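PDB 3DTZ: putative Chlorite dismutase TA0507 from Thermoplasma acidophilum, which is of unknown function but belongs to the chlorite dismutase family, and may bind heme and act as an oxidoreductase. Local coordinates for residues 179-184 and 196-201; 141-146 and 226-231; 64-69 and 130-135. All coordinates share one frame; numbering follows the deposited sequence.

Contact 1. Residues 179-184 and 196-201; sequences IRSYTT and VLYEIP
Arg180 faces Glu199 and Tyr182 faces Leu197 as the hydrogen-bonded pairs of two antiparallel strands, whose axes run 4.8 Å apart at 168°. Each pair is closed by two N-H...O bonds, the one from Leu197 N to Tyr182 O being almost straight. The side chains of these residues share one face, where the polar ends of Arg180, Tyr182 and Glu199 gather. Bent at chi2 (-149°) and chi3, the Arg180 chain turns its guanidinium back to the Glu199 carboxylate; NH2 lies 3.1 Å from OE1 in a salt bridge, while NE points at OE2 over a longer 3.4 Å. Both bonds are weak, the first bent at 131° and the second long; guanidinium and carboxylate planes stand almost perpendicular. The strands form a beta hairpin, the middle strand pair in the beta-alpha-beta-beta-alpha-beta order of a ferredoxin-like module of the chlorite dismutase family. Tyr182 OH lies 3.1 Å from Glu199 OE2, ring and carboxylate nearly coplanar, and Ser131 OG is its other partner. Stronger partners lie in the chain that leads into the module: Arg180 NH2 donates to Pro135 O, and Glu199 OE1 accepts from Leu137 N. With an alanine at Arg180, the buried Glu199 carboxylate would probably lose its balancing charge and Pro135 O a donor. At the end of the pairing, Ile179 CG2 packs 4.1 Å from Tyr198 CD1, and lies alongside Ile200 CG2 at 4.0 Å.

Contact 2. Residues 141-146 and 226-231; sequences VAYPMS and TPILLG
Ile228 lies beside Tyr143, the two side chains pointing the same way, and its CD1 sits over one face of the ring in a CH-pi contact, 4.3 Å from the ring centroid. Tyr143 CG occupies the position between backbone N and carbonyl carbon (chi1 50°), which carries the ring alongside Ile228 and leaves Val141 CG1 at its edge. Val141 continues this close packing: CG1 rests 3.9 Å from Ile228 CG2, and CG2 meets Leu230 CD1 at 3.7 Å. Beneath these side chains Ala142 and Leu229 form a hydrogen-bonded pair, with Leu229 N 2.9 Å from Ala142 O. In a ferredoxin-like module of beta-alpha-beta-beta-alpha-beta order, this is the pairing of first strand with last, 139-147 with 229-234, side by side and antiparallel. Two residues further along, past Tyr143 and Ile228, the contact loosens. Two prolines, Pro144 and Pro227, take the place of the next hydrogen-bonded pair; neither has an N-H to give, and the backbones part. Pro144 CD touches Pro227 O at 3.3 Å, yet that buried carbonyl has no hydrogen-bonding partner. Beyond the cis peptide before Pro227, exposed Thr226 turns its side chain away, and its carbonyl O reaches back, 3.3 Å from Pro144 CG. A second subunit spans both parts: its Gly188 and Gly190 pack on Val141 and Ile228, and its Asp191 meets Thr226 and Pro227 and accepts a hydrogen bond from Ile228 N.

Contact 3. Residues 64-69 and 130-135; sequences YINFHI and DSLRLP
The CG2 branch of Ile65 lies against Leu132, 3.8 Å from its CB and almost as near to its CD1. A chi1 of -63° sets Ile65 CG1 beside the backbone N and leaves CG2 on the side of Leu132 and Arg133, where one methyl serves two neighbours: it also lies over one face of the Arg133 guanidinium. Arg133 reaches there with its chain extended from CG to NE, crossing Ile65 at about a right angle, and its NH2 forms a salt bridge with Glu129. Water 2, in plane at the group's edge, accepts from Arg133 NH1 at 3.1 Å and donates to Tyr64 O. These residues join helix 128-132 and the residues after it to strand 64-72; the strand belongs to the first of two beta-alpha-beta-beta-alpha-beta sets, 25-33 to 106-116, and the helix lies in the connection to the second. No direct hydrogen bond spans the segments, so water carries the polar part. Asn66 holds CG between backbone N and carbonyl carbon (chi1 72°), aiming ND2 at water 3 over 2.9 Å, while OD1 bonds Ser84. That same water donates to Leu132 O at 2.8 Å and lies in the plane of the His68 ring, 2.6 Å from NE2. Three residues thus grip one water. Leu132 CD2 lies beside Asn66 ND2 at 4.0 Å, the two side chains crossing obliquely.

In the fold
Contacts 1 and 2 sit in one sheet, centres 11 Å apart, and share a seam between strands 194-200 and 139-147: Tyr198 N lies 2.8 Å from Val141 O, a probable hydrogen bond, and Leu197 CD2 packs on Ala142 CB. Together they give the strand order 229-234, 139-147, 194-200, 180-185 expected of a ferredoxin-like module. Contact 3, its centre about 12 Å from that of contact 1, reaches it through segment 130-135, where Tyr182 CE1 packs 3.7 Å from Leu132 CD2. Contacts 2 and 3 do not touch, with nearest atoms about 7 Å apart, but strands 229-234 and 64-72 are neighbours. If heme is bound, as the family suggests, none of these contacts locates its site.

Contact 1. Residues 179-184 and 196-201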
loop_
_atom_site.group_PDB
_atom_site.type_symbol
_atom_site.label_atom_id
_atom_site.label_comp_id
_atom_site.label_asym_id
_atom_site.label_seq_id
_atom_site.Cartn_x
_atom_site.Cartn_y
_atom_site.Cartn_z
ATOM N N ILE D 179 -18.072 -29.112 5.385
ATOM C CA ILE D 179 -17.905 -27.657 5.148
ATOM C C ILE D 179 -19.263 -26.962 4.854
ATOM O O ILE D 179 -20.099 -27.493 4.102
ATOM C CB ILE D 179 -16.896 -27.397 4.002
ATOM C CG1 ILE D 179 -15.511 -27.930 4.408
ATOM C CG2 ILE D 179 -16.883 -25.896 3.582
ATOM C CD1 ILE D 179 -14.498 -28.090 3.271
ATOM N N ARG D 180 -19.487 -25.792 5.444
ATOM C CA ARG D 180 -20.659 -24.986 5.105
ATOM C C ARG D 180 -20.173 -23.812 4.311
ATOM O O ARG D 180 -19.362 -23.039 4.806
ATOM C CB ARG D 180 -21.414 -24.489 6.337
ATOM C CG ARG D 180 -21.677 -25.637 7.266
ATOM C CD ARG D 180 -22.929 -25.462 8.038
ATOM N NE ARG D 180 -22.709 -24.821 9.315
ATOM C CZ ARG D 180 -22.684 -25.458 10.490
ATOM N NH1 ARG D 180 -22.831 -26.764 10.573
ATOM N NH2 ARG D 180 -22.498 -24.764 11.584
ATOM N N SER D 181 -20.720 -23.677 3.104
ATOM C CA SER D 181 -20.270 -22.663 2.152
ATOM C C SER D 181 -21.323 -21.590 1.926
ATOM O O SER D 181 -22.507 -21.903 1.745
ATOM C CB SER D 181 -19.943 -23.337 0.820
ATOM O OG SER D 181 -19.547 -22.390 -0.147
ATOM N N TYR D 182 -20.883 -20.323 1.905
ATOM C CA TYR D 182 -21.770 -19.207 1.627
ATOM C C TYR D 182 -21.122 -18.244 0.628
ATOM O O TYR D 182 -20.021 -17.718 0.883
ATOM C CB TYR D 182 -22.087 -18.434 2.910
ATOM C CG TYR D 182 -22.532 -19.261 4.085
ATOM C CD1 TYR D 182 -23.879 -19.596 4.264
ATOM C CD2 TYR D 182 -21.619 -19.670 5.047
ATOM C CE1 TYR D 182 -24.293 -20.343 5.373
ATOM C CE2 TYR D 182 -22.030 -20.417 6.156
ATOM C CZ TYR D 182 -23.363 -20.746 6.301
ATOM O OH TYR D 182 -23.736 -21.489 7.390
ATOM N N THR D 183 -21.808 -18.023 -0.485
ATOM C CA THR D 183 -21.417 -17.019 -1.458
ATOM C C THR D 183 -22.250 -15.772 -1.203
ATOM O O THR D 183 -23.487 -15.845 -1.049
ATOM C CB THR D 183 -21.652 -17.506 -2.910
ATOM O OG1 THR D 183 -20.800 -18.634 -3.171
ATOM C CG2 THR D 183 -21.303 -16.405 -3.885
ATOM N N THR D 184 -21.578 -14.632 -1.155
ATOM C CA THR D 184 -22.276 -13.387 -0.896
ATOM C C THR D 184 -21.820 -12.396 -1.965
ATOM O O THR D 184 -20.678 -12.500 -2.472
ATOM C CB THR D 184 -22.000 -12.814 0.533
ATOM O OG1 THR D 184 -20.695 -12.198 0.588
ATOM C CG2 THR D 184 -22.157 -13.896 1.633
ATOM N N VAL D 196 -16.699 -14.556 -0.009
ATOM C CA VAL D 196 -17.067 -15.965 0.148
ATOM C C VAL D 196 -16.707 -16.382 1.570
ATOM O O VAL D 196 -15.612 -16.045 2.061
ATOM C CB VAL D 196 -16.415 -16.878 -0.901
ATOM C CG1 VAL D 196 -17.151 -18.152 -0.945
ATOM C CG2 VAL D 196 -16.548 -16.253 -2.317
ATOM N N LEU D 197 -17.661 -17.010 2.248
ATOM C CA LEU D 197 -17.505 -17.392 3.661
ATOM C C LEU D 197 -17.631 -18.913 3.803
ATOM O O LEU D 197 -18.506 -19.529 3.180
ATOM C CB LEU D 197 -18.600 -16.725 4.508
ATOM C CG LEU D 197 -18.790 -15.223 4.297
ATOM C CD1 LEU D 197 -19.963 -14.701 5.098
ATOM C CD2 LEU D 197 -17.501 -14.447 4.591
ATOM N N TYR D 198 -16.816 -19.499 4.682
ATOM C CA TYR D 198 -16.868 -20.944 4.938
ATOM C C TYR D 198 -16.756 -21.206 6.422
ATOM O O TYR D 198 -15.909 -20.614 7.076
ATOM C CB TYR D 198 -15.719 -21.669 4.275
ATOM C CG TYR D 198 -15.680 -21.383 2.807
ATOM C CD1 TYR D 198 -16.465 -22.137 1.930
ATOM C CD2 TYR D 198 -14.943 -20.308 2.314
ATOM C CE1 TYR D 198 -16.465 -21.863 0.576
ATOM C CE2 TYR D 198 -14.937 -20.015 0.940
ATOM C CZ TYR D 198 -15.703 -20.806 0.093
ATOM O OH TYR D 198 -15.749 -20.537 -1.255
ATOM N N GLU D 199 -17.607 -22.091 6.922
ATOM C CA GLU D 199 -17.391 -22.697 8.227
ATOM C C GLU D 199 -16.774 -24.068 7.947
ATOM O O GLU D 199 -17.306 -24.861 7.156
ATOM C CB GLU D 199 -18.698 -22.884 8.989
ATOM C CG GLU D 199 -19.391 -21.589 9.345
ATOM C CD GLU D 199 -20.610 -21.872 10.181
ATOM O OE1 GLU D 199 -20.434 -22.442 11.286
ATOM O OE2 GLU D 199 -21.731 -21.544 9.732
ATOM N N ILE D 200 -15.638 -24.340 8.573
ATOM C CA ILE D 200 -14.907 -25.562 8.245
ATOM C C ILE D 200 -14.471 -26.299 9.513
ATOM O O ILE D 200 -14.203 -25.658 10.525
ATOM C CB ILE D 200 -13.658 -25.274 7.359
ATOM C CG1 ILE D 200 -12.621 -24.468 8.117
ATOM C CG2 ILE D 200 -14.071 -24.574 6.046
ATOM C CD1 ILE D 200 -11.290 -24.240 7.347
ATOM N N PRO D 201 -14.476 -27.642 9.469
ATOM C CA PRO D 201 -13.959 -28.418 10.617
ATOM C C PRO D 201 -12.434 -28.608 10.689
ATOM O O PRO D 201 -11.931 -28.950 11.756
ATOM C CB PRO D 201 -14.648 -29.772 10.463
ATOM C CG PRO D 201 -14.915 -29.912 8.956
ATOM C CD PRO D 201 -15.106 -28.493 8.436
HETATM O O HOH W 1 -23.769 -21.562 11.435
#

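Contact 2. Residues 141-146 and 226-231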
loop_
_atom_site.group_PDB
_atom_site.type_symbol
_atom_site.label_atom_id
_atom_site.label_comp_id
_atom_site.label_asym_id
_atom_site.label_seq_id
_atom_site.Cartn_x
_atom_site.Cartn_y
_atom_site.Cartn_z
ATOM N N VAL D 141 -13.435 -19.199 7.414
ATOM C CA VAL D 141 -12.580 -18.611 6.377
ATOM C C VAL D 141 -13.437 -17.588 5.672
ATOM O O VAL D 141 -14.565 -17.882 5.315
ATOM C CB VAL D 141 -12.114 -19.653 5.334
ATOM C CG1 VAL D 141 -11.411 -18.996 4.124
ATOM C CG2 VAL D 141 -11.213 -20.709 5.994
ATOM N N ALA D 142 -12.890 -16.395 5.455
ATOM C CA ALA D 142 -13.599 -15.378 4.695
ATOM C C ALA D 142 -12.609 -14.722 3.745
ATOM O O ALA D 142 -11.472 -14.436 4.127
ATOM C CB ALA D 142 -14.188 -14.324 5.629
ATOM N N TYR D 143 -13.021 -14.480 2.516
ATOM C CA TYR D 143 -12.219 -13.561 1.716
ATOM C C TYR D 143 -13.023 -12.892 0.623
ATOM O O TYR D 143 -13.997 -13.489 0.124
ATOM C CB TYR D 143 -11.003 -14.266 1.114
ATOM C CG TYR D 143 -11.325 -15.544 0.415
ATOM C CD1 TYR D 143 -11.400 -16.732 1.140
ATOM C CD2 TYR D 143 -11.513 -15.589 -0.976
ATOM C CE1 TYR D 143 -11.673 -17.925 0.529
ATOM C CE2 TYR D 143 -11.804 -16.813 -1.610
ATOM C CZ TYR D 143 -11.873 -17.967 -0.826
ATOM O OH TYR D 143 -12.152 -19.207 -1.369
ATOM N N PRO D 144 -12.578 -11.685 0.219
ATOM C CA PRO D 144 -13.147 -11.070 -0.967
ATOM C C PRO D 144 -12.700 -11.805 -2.214
ATOM O O PRO D 144 -11.638 -12.436 -2.216
ATOM C CB PRO D 144 -12.582 -9.639 -0.968
ATOM C CG PRO D 144 -11.616 -9.524 0.127
ATOM C CD PRO D 144 -11.490 -10.882 0.815
HETATM N N MSE D 145 -13.502 -11.718 -3.273
HETATM C CA MSE D 145 -13.152 -12.316 -4.552
HETATM C C MSE D 145 -13.856 -11.509 -5.662
HETATM O O MSE D 145 -14.952 -10.960 -5.458
HETATM C CB MSE D 145 -13.562 -13.796 -4.587
HETATM C CG MSE D 145 -13.120 -14.475 -5.845
HETATM SE SE MSE D 145 -14.556 -14.497 -7.172
HETATM C CE MSE D 145 -15.481 -15.939 -6.317
ATOM N N SER D 146 -13.209 -11.411 -6.811
ATOM C CA SER D 146 -13.810 -10.742 -7.966
ATOM C C SER D 146 -13.485 -11.567 -9.208
ATOM O O SER D 146 -12.627 -12.475 -9.178
ATOM C CB SER D 146 -13.295 -9.306 -8.111
ATOM O OG SER D 146 -13.694 -8.479 -7.031
ATOM N N THR D 226 -7.677 -11.610 -1.650
ATOM C CA THR D 226 -6.917 -11.153 -0.452
ATOM C C THR D 226 -7.674 -10.018 0.247
ATOM O O THR D 226 -8.348 -9.215 -0.427
ATOM C CB THR D 226 -5.439 -10.702 -0.749
ATOM O OG1 THR D 226 -5.425 -9.638 -1.707
ATOM C CG2 THR D 226 -4.622 -11.835 -1.286
ATOM N N PRO D 227 -7.604 -9.946 1.603
ATOM C CA PRO D 227 -6.956 -10.897 2.500
ATOM C C PRO D 227 -7.819 -12.135 2.672
ATOM O O PRO D 227 -9.037 -12.016 2.644
ATOM C CB PRO D 227 -6.930 -10.151 3.840
ATOM C CG PRO D 227 -8.192 -9.265 3.799
ATOM C CD PRO D 227 -8.204 -8.812 2.339
ATOM N N ILE D 228 -7.196 -13.303 2.875
ATOM C CA ILE D 228 -7.932 -14.458 3.344
ATOM C C ILE D 228 -7.822 -14.496 4.868
ATOM O O ILE D 228 -6.713 -14.593 5.427
ATOM C CB ILE D 228 -7.421 -15.780 2.705
ATOM C CG1 ILE D 228 -7.575 -15.718 1.181
ATOM C CG2 ILE D 228 -8.157 -16.998 3.308
ATOM C CD1 ILE D 228 -7.402 -17.088 0.461
ATOM N N LEU D 229 -8.970 -14.396 5.532
ATOM C CA LEU D 229 -9.042 -14.433 6.989
ATOM C C LEU D 229 -9.327 -15.865 7.437
ATOM O O LEU D 229 -10.204 -16.512 6.892
ATOM C CB LEU D 229 -10.168 -13.531 7.482
ATOM C CG LEU D 229 -10.097 -12.040 7.079
ATOM C CD1 LEU D 229 -11.147 -11.270 7.785
ATOM C CD2 LEU D 229 -8.739 -11.471 7.403
ATOM N N LEU D 230 -8.554 -16.356 8.401
ATOM C CA LEU D 230 -8.779 -17.696 8.962
ATOM C C LEU D 230 -8.909 -17.515 10.451
ATOM O O LEU D 230 -7.989 -16.989 11.095
ATOM C CB LEU D 230 -7.584 -18.610 8.658
ATOM C CG LEU D 230 -7.610 -19.992 9.312
ATOM C CD1 LEU D 230 -8.789 -20.814 8.773
ATOM C CD2 LEU D 230 -6.281 -20.741 9.111
ATOM N N GLY D 231 -10.051 -17.954 10.984
ATOM C CA GLY D 231 -10.388 -17.777 12.381
ATOM C C GLY D 231 -10.711 -19.076 13.108
ATOM O O GLY D 231 -11.105 -20.078 12.490
#

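Contact 3. Residues 64-69 and 130-135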
loop_
_atom_site.group_PDB
_atom_site.type_symbol
_atom_site.label_atom_id
_atom_site.label_comp_id
_atom_site.label_asym_id
_atom_site.label_seq_id
_atom_site.Cartn_x
_atom_site.Cartn_y
_atom_site.Cartn_z
ATOM N N TYR D 64 -30.772 -9.957 14.543
ATOM C CA TYR D 64 -29.478 -10.559 14.184
ATOM C C TYR D 64 -29.627 -12.064 14.080
ATOM O O TYR D 64 -29.896 -12.742 15.074
ATOM C CB TYR D 64 -28.350 -10.177 15.144
ATOM C CG TYR D 64 -28.094 -8.682 15.122
ATOM C CD1 TYR D 64 -27.589 -8.055 13.965
ATOM C CD2 TYR D 64 -28.362 -7.900 16.236
ATOM C CE1 TYR D 64 -27.358 -6.677 13.942
ATOM C CE2 TYR D 64 -28.155 -6.540 16.224
ATOM C CZ TYR D 64 -27.658 -5.927 15.084
ATOM O OH TYR D 64 -27.481 -4.565 15.087
ATOM N N ILE D 65 -29.431 -12.564 12.864
ATOM C CA ILE D 65 -29.567 -13.988 12.563
ATOM C C ILE D 65 -28.418 -14.813 13.184
ATOM O O ILE D 65 -28.656 -15.883 13.789
ATOM C CB ILE D 65 -29.708 -14.204 11.040
ATOM C CG1 ILE D 65 -31.012 -13.510 10.564
ATOM C CG2 ILE D 65 -29.646 -15.732 10.690
ATOM C CD1 ILE D 65 -31.212 -13.418 9.027
ATOM N N ASN D 66 -27.191 -14.288 13.078
ATOM C CA ASN D 66 -26.044 -14.890 13.746
ATOM C C ASN D 66 -25.046 -13.818 14.167
ATOM O O ASN D 66 -25.077 -12.667 13.668
ATOM C CB ASN D 66 -25.384 -16.026 12.895
ATOM C CG ASN D 66 -24.623 -15.510 11.683
ATOM O OD1 ASN D 66 -24.930 -14.451 11.132
ATOM N ND2 ASN D 66 -23.603 -16.256 11.272
ATOM N N PHE D 67 -24.211 -14.206 15.135
ATOM C CA PHE D 67 -23.066 -13.378 15.543
ATOM C C PHE D 67 -22.052 -14.331 16.152
ATOM O O PHE D 67 -22.348 -15.045 17.126
ATOM C CB PHE D 67 -23.460 -12.334 16.595
ATOM C CG PHE D 67 -22.273 -11.674 17.222
ATOM C CD1 PHE D 67 -21.488 -10.806 16.460
ATOM C CD2 PHE D 67 -21.885 -11.987 18.518
ATOM C CE1 PHE D 67 -20.339 -10.191 17.007
ATOM C CE2 PHE D 67 -20.741 -11.381 19.087
ATOM C CZ PHE D 67 -19.982 -10.494 18.336
ATOM N N HIS D 68 -20.866 -14.374 15.562
ATOM C CA HIS D 68 -19.799 -15.245 16.071
ATOM C C HIS D 68 -18.483 -14.456 16.142
ATOM O O HIS D 68 -18.236 -13.600 15.303
ATOM C CB HIS D 68 -19.628 -16.478 15.178
ATOM C CG HIS D 68 -20.890 -17.275 15.007
ATOM N ND1 HIS D 68 -21.562 -17.832 16.073
ATOM C CD2 HIS D 68 -21.586 -17.629 13.898
ATOM C CE1 HIS D 68 -22.645 -18.457 15.633
ATOM N NE2 HIS D 68 -22.685 -18.341 14.318
ATOM N N ILE D 69 -17.650 -14.808 17.112
ATOM C CA ILE D 69 -16.339 -14.173 17.289
ATOM C C ILE D 69 -15.273 -15.248 16.993
ATOM O O ILE D 69 -15.476 -16.407 17.362
ATOM C CB ILE D 69 -16.166 -13.622 18.740
ATOM C CG1 ILE D 69 -17.349 -12.710 19.102
ATOM C CG2 ILE D 69 -14.848 -12.820 18.807
ATOM C CD1 ILE D 69 -17.425 -12.315 20.570
ATOM N N ASP D 130 -31.370 -21.256 8.003
ATOM C CA ASP D 130 -31.284 -22.418 8.902
ATOM C C ASP D 130 -29.826 -22.778 9.149
ATOM O O ASP D 130 -29.439 -23.094 10.281
ATOM C CB ASP D 130 -32.016 -23.638 8.319
ATOM C CG ASP D 130 -33.535 -23.579 8.472
ATOM O OD1 ASP D 130 -34.065 -22.706 9.203
ATOM O OD2 ASP D 130 -34.221 -24.451 7.855
ATOM N N SER D 131 -29.006 -22.733 8.094
ATOM C CA SER D 131 -27.574 -23.015 8.212
ATOM C C SER D 131 -26.901 -21.983 9.125
ATOM O O SER D 131 -26.064 -22.327 9.975
ATOM C CB SER D 131 -26.937 -22.988 6.810
ATOM O OG SER D 131 -25.664 -23.574 6.820
ATOM N N LEU D 132 -27.264 -20.711 8.934
ATOM C CA LEU D 132 -26.723 -19.621 9.768
ATOM C C LEU D 132 -27.114 -19.794 11.263
ATOM O O LEU D 132 -26.372 -19.366 12.157
ATOM C CB LEU D 132 -27.182 -18.273 9.258
ATOM C CG LEU D 132 -26.723 -17.780 7.909
ATOM C CD1 LEU D 132 -27.266 -16.383 7.649
ATOM C CD2 LEU D 132 -25.181 -17.799 7.891
ATOM N N ARG D 133 -28.232 -20.450 11.526
ATOM C CA ARG D 133 -28.668 -20.671 12.907
ATOM C C ARG D 133 -28.092 -21.921 13.578
ATOM O O ARG D 133 -28.340 -22.172 14.782
ATOM C CB ARG D 133 -30.206 -20.643 12.988
ATOM C CG ARG D 133 -30.758 -19.246 12.631
ATOM C CD ARG D 133 -32.255 -19.177 12.804
ATOM N NE ARG D 133 -32.779 -17.869 12.381
ATOM C CZ ARG D 133 -32.845 -16.800 13.170
ATOM N NH1 ARG D 133 -32.419 -16.868 14.417
ATOM N NH2 ARG D 133 -33.368 -15.670 12.718
ATOM N N LEU D 134 -27.365 -22.741 12.822
ATOM C CA LEU D 134 -26.715 -23.925 13.413
ATOM C C LEU D 134 -25.529 -23.504 14.295
ATOM O O LEU D 134 -24.903 -22.482 14.036
ATOM C CB LEU D 134 -26.223 -24.869 12.315
ATOM C CG LEU D 134 -27.252 -25.495 11.368
ATOM C CD1 LEU D 134 -26.550 -26.183 10.203
ATOM C CD2 LEU D 134 -28.168 -26.489 12.089
ATOM N N PRO D 135 -25.211 -24.293 15.328
ATOM C CA PRO D 135 -24.017 -23.943 16.101
ATOM C C PRO D 135 -22.796 -23.946 15.186
ATOM O O PRO D 135 -22.663 -24.860 14.361
ATOM C CB PRO D 135 -23.917 -25.073 17.136
ATOM C CG PRO D 135 -25.300 -25.613 17.242
ATOM C CD PRO D 135 -25.878 -25.498 15.850
HETATM O O HOH W 2 -32.635 -14.094 15.683
HETATM O O HOH W 3 -23.607 -19.042 11.973
#